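Protein YibA (Escherichia coli, PDB 1OYZ) is of uncertain function, with a possible oxidoreductase activity, and folds as an all-helical solenoid that includes HEAT repeats. Local coordinates at residues A[105-116]-A[141-151]. Numbering follows the deposited sequence.
Sequences ACVRATAIESTA and STNVRRATAFA
Ile112 and Val144 meet through branches set by their first torsions: in Ile112, CG1 stands beside the backbone N (chi1 -67°) and places CD1 against CG1 of Val144, which lies anti to its own N (chi1 168°). The two side chains run roughly perpendicular, and Ile112 CD1 comes within 3.4 Å of Val144 CG1, a close carbon-carbon approach. Each is a knob fitting a hole of the opposing helix: Ile112 among Val144, Ala147, Thr148 and Ala151, Val144 among Ala105, Arg108, Ala109 and Ile112. The backbones are closest where Ala109 CA lies 4.4 Å from Val144 CA, a spacing consistent with the small alanine side chain. The axes run 8.2 Å apart at 4°, consistent with the near-parallel layering of helices in a HEAT-type solenoid; helix 126-136 intervenes in sequence and packs against both through Thr136. On one flank, the extended Glu113 chain lies across Ala147, its OE2 3.4 Å from Ala147 CB, and its CG is 4.1 Å from Phe150 CD2. An alanine here removes CG and the carboxylate and would probably open a gap beside Ala147 CB and Phe150 CD2. Phe150 CE2 reaches Ala116 CB at 3.6 Å. At the N-terminal end, Arg108 lays its CB against Val144 CG2 at 3.7 Å, its guanidinium held by a salt bridge to Asp139 and a hydrogen bond to the Asp102 carbonyl, while Ser141 OG caps helix 142-153 through a weak bond from Val144 N.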
loop_
_atom_site.group_PDB
_atom_site.type_symbol
_atom_site.label_atom_id
_atom_site.label_comp_id
_atom_site.label_asym_id
_atom_site.label_seq_id
_atom_site.Cartn_x
_atom_site.Cartn_y
_atom_site.Cartn_z
ATOM N N ALA A 105 -9.287 15.127 7.366
ATOM C CA ALA A 105 -8.933 14.110 6.413
ATOM C C ALA A 105 -7.744 13.308 6.981
ATOM O O ALA A 105 -7.654 12.088 6.776
ATOM C CB ALA A 105 -8.597 14.750 5.045
ATOM N N CYS A 106 -6.845 13.971 7.712
ATOM C CA CYS A 106 -5.707 13.263 8.313
ATOM C C CYS A 106 -6.221 12.153 9.196
ATOM O O CYS A 106 -5.811 10.992 9.065
ATOM C CB CYS A 106 -4.839 14.206 9.140
ATOM S SG CYS A 106 -3.932 15.302 8.094
ATOM N N VAL A 107 -7.135 12.506 10.099
ATOM C CA VAL A 107 -7.722 11.515 10.972
ATOM C C VAL A 107 -8.376 10.378 10.194
ATOM O O VAL A 107 -8.148 9.204 10.505
ATOM C CB VAL A 107 -8.780 12.138 11.943
ATOM C CG1 VAL A 107 -9.441 11.053 12.777
ATOM C CG2 VAL A 107 -8.111 13.155 12.865
ATOM N N ARG A 108 -9.162 10.712 9.162
ATOM C CA ARG A 108 -9.859 9.690 8.391
ATOM C C ARG A 108 -8.876 8.690 7.802
ATOM O O ARG A 108 -9.088 7.491 7.921
ATOM C CB ARG A 108 -10.738 10.339 7.292
ATOM C CG ARG A 108 -11.937 11.146 7.835
ATOM C CD ARG A 108 -13.070 11.358 6.793
ATOM N NE ARG A 108 -12.616 12.004 5.554
ATOM C CZ ARG A 108 -12.279 13.291 5.460
ATOM N NH1 ARG A 108 -12.352 14.074 6.531
ATOM N NH2 ARG A 108 -11.852 13.790 4.296
ATOM N N ALA A 109 -7.797 9.197 7.198
ATOM C CA ALA A 109 -6.750 8.362 6.597
ATOM C C ALA A 109 -6.132 7.388 7.630
ATOM O O ALA A 109 -6.100 6.175 7.394
ATOM C CB ALA A 109 -5.647 9.257 5.966
ATOM N N THR A 110 -5.682 7.914 8.772
ATOM C CA THR A 110 -5.098 7.092 9.827
ATOM C C THR A 110 -6.092 6.037 10.312
ATOM O O THR A 110 -5.747 4.855 10.437
ATOM C CB THR A 110 -4.663 7.975 11.038
ATOM O OG1 THR A 110 -3.622 8.845 10.617
ATOM C CG2 THR A 110 -4.141 7.106 12.238
ATOM N N ALA A 111 -7.332 6.453 10.545
ATOM C CA ALA A 111 -8.352 5.524 11.028
ATOM C C ALA A 111 -8.566 4.375 10.063
ATOM O O ALA A 111 -8.657 3.223 10.496
ATOM C CB ALA A 111 -9.667 6.260 11.300
ATOM N N ILE A 112 -8.658 4.671 8.763
ATOM C CA ILE A 112 -8.821 3.616 7.759
ATOM C C ILE A 112 -7.592 2.679 7.847
ATOM O O ILE A 112 -7.731 1.468 7.836
ATOM C CB ILE A 112 -8.912 4.222 6.299
ATOM C CG1 ILE A 112 -10.204 5.050 6.113
ATOM C CG2 ILE A 112 -8.914 3.119 5.259
ATOM C CD1 ILE A 112 -10.163 5.932 4.827
ATOM N N GLU A 113 -6.383 3.237 7.949
ATOM C CA GLU A 113 -5.201 2.369 8.073
ATOM C C GLU A 113 -5.307 1.512 9.350
ATOM O O GLU A 113 -4.970 0.320 9.332
ATOM C CB GLU A 113 -3.912 3.207 8.070
ATOM C CG GLU A 113 -3.574 3.718 6.660
ATOM C CD GLU A 113 -2.827 5.049 6.632
ATOM O OE1 GLU A 113 -2.406 5.547 7.700
ATOM O OE2 GLU A 113 -2.655 5.602 5.524
ATOM N N SER A 114 -5.797 2.103 10.448
ATOM C CA SER A 114 -5.970 1.329 11.678
ATOM C C SER A 114 -7.074 0.258 11.535
ATOM O O SER A 114 -6.914 -0.847 12.075
ATOM C CB SER A 114 -6.246 2.261 12.878
ATOM O OG SER A 114 -5.106 3.064 13.201
ATOM N N THR A 115 -8.180 0.517 10.809
ATOM C CA THR A 115 -9.196 -0.552 10.685
ATOM C C THR A 115 -8.590 -1.716 9.879
ATOM O O THR A 115 -8.976 -2.883 10.063
ATOM C CB THR A 115 -10.553 -0.143 9.951
ATOM O OG1 THR A 115 -10.273 0.256 8.604
ATOM C CG2 THR A 115 -11.325 0.980 10.702
ATOM N N ALA A 116 -7.646 -1.398 8.993
ATOM C CA ALA A 116 -6.980 -2.412 8.166
ATOM C C ALA A 116 -6.118 -3.287 9.089
ATOM O O ALA A 116 -6.167 -4.516 9.021
ATOM C CB ALA A 116 -6.101 -1.733 7.091
ATOM N N SER A 141 -10.352 13.518 -0.212
ATOM C CA SER A 141 -8.949 13.554 0.173
ATOM C C SER A 141 -8.142 12.412 -0.437
ATOM O O SER A 141 -8.536 11.248 -0.357
ATOM C CB SER A 141 -8.807 13.488 1.686
ATOM O OG SER A 141 -7.448 13.235 2.040
ATOM N N THR A 142 -6.999 12.753 -1.025
ATOM C CA THR A 142 -6.120 11.761 -1.626
ATOM C C THR A 142 -5.537 10.861 -0.554
ATOM O O THR A 142 -5.395 9.657 -0.752
ATOM C CB THR A 142 -4.941 12.420 -2.375
ATOM O OG1 THR A 142 -4.304 13.366 -1.508
ATOM C CG2 THR A 142 -5.422 13.123 -3.612
ATOM N N ASN A 143 -5.184 11.443 0.582
ATOM C CA ASN A 143 -4.625 10.640 1.666
ATOM C C ASN A 143 -5.625 9.555 2.020
ATOM O O ASN A 143 -5.244 8.389 2.218
ATOM C CB ASN A 143 -4.362 11.501 2.885
ATOM C CG ASN A 143 -3.567 12.742 2.547
ATOM O OD1 ASN A 143 -2.509 12.990 3.122
ATOM N ND2 ASN A 143 -4.075 13.534 1.599
ATOM N N VAL A 144 -6.907 9.927 2.074
ATOM C CA VAL A 144 -7.949 8.962 2.405
ATOM C C VAL A 144 -8.086 7.898 1.345
ATOM O O VAL A 144 -8.153 6.712 1.660
ATOM C CB VAL A 144 -9.337 9.637 2.599
ATOM C CG1 VAL A 144 -10.416 8.571 2.640
ATOM C CG2 VAL A 144 -9.354 10.473 3.902
ATOM N N ARG A 145 -8.155 8.315 0.084
ATOM C CA ARG A 145 -8.264 7.357 -0.994
ATOM C C ARG A 145 -7.040 6.425 -0.964
ATOM O O ARG A 145 -7.180 5.223 -1.112
ATOM C CB ARG A 145 -8.402 8.070 -2.344
ATOM C CG ARG A 145 -9.727 8.828 -2.476
ATOM C CD ARG A 145 -10.134 9.051 -3.922
ATOM N NE ARG A 145 -9.099 9.726 -4.693
ATOM C CZ ARG A 145 -8.683 10.966 -4.485
ATOM N NH1 ARG A 145 -9.204 11.694 -3.509
ATOM N NH2 ARG A 145 -7.763 11.496 -5.285
ATOM N N ARG A 146 -5.855 6.983 -0.741
ATOM C CA ARG A 146 -4.634 6.178 -0.655
ATOM C C ARG A 146 -4.792 5.146 0.462
ATOM O O ARG A 146 -4.570 3.964 0.256
ATOM C CB ARG A 146 -3.416 7.059 -0.335
ATOM C CG ARG A 146 -2.056 6.360 -0.477
ATOM C CD ARG A 146 -0.936 7.291 -0.031
ATOM N NE ARG A 146 -1.232 8.677 -0.405
ATOM C CZ ARG A 146 -0.716 9.744 0.202
ATOM N NH1 ARG A 146 0.130 9.589 1.213
ATOM N NH2 ARG A 146 -1.062 10.971 -0.184
ATOM N N ALA A 147 -5.182 5.605 1.650
ATOM C CA ALA A 147 -5.339 4.696 2.764
ATOM C C ALA A 147 -6.389 3.647 2.421
ATOM O O ALA A 147 -6.304 2.507 2.868
ATOM C CB ALA A 147 -5.701 5.468 4.029
ATOM N N THR A 148 -7.355 4.010 1.585
ATOM C CA THR A 148 -8.398 3.064 1.194
ATOM C C THR A 148 -7.753 1.999 0.323
ATOM O O THR A 148 -8.089 0.804 0.413
ATOM C CB THR A 148 -9.552 3.754 0.391
ATOM O OG1 THR A 148 -10.112 4.820 1.172
ATOM C CG2 THR A 148 -10.664 2.759 0.068
ATOM N N ALA A 149 -6.816 2.412 -0.525
ATOM C CA ALA A 149 -6.162 1.415 -1.384
ATOM C C ALA A 149 -5.487 0.355 -0.504
ATOM O O ALA A 149 -5.629 -0.852 -0.725
ATOM C CB ALA A 149 -5.131 2.099 -2.304
ATOM N N PHE A 150 -4.756 0.815 0.501
ATOM C CA PHE A 150 -4.087 -0.094 1.426
ATOM C C PHE A 150 -5.078 -1.049 2.062
ATOM O O PHE A 150 -4.870 -2.261 2.117
ATOM C CB PHE A 150 -3.405 0.704 2.531
ATOM C CG PHE A 150 -2.858 -0.148 3.626
ATOM C CD1 PHE A 150 -1.928 -1.150 3.346
ATOM C CD2 PHE A 150 -3.288 0.027 4.930
ATOM C CE1 PHE A 150 -1.441 -1.968 4.350
ATOM C CE2 PHE A 150 -2.807 -0.784 5.937
ATOM C CZ PHE A 150 -1.881 -1.786 5.647
ATOM N N ALA A 151 -6.164 -0.475 2.564
ATOM C CA ALA A 151 -7.198 -1.255 3.211
ATOM C C ALA A 151 -7.681 -2.400 2.341
ATOM O O ALA A 151 -7.668 -3.558 2.755
ATOM C CB ALA A 151 -8.376 -0.364 3.562
#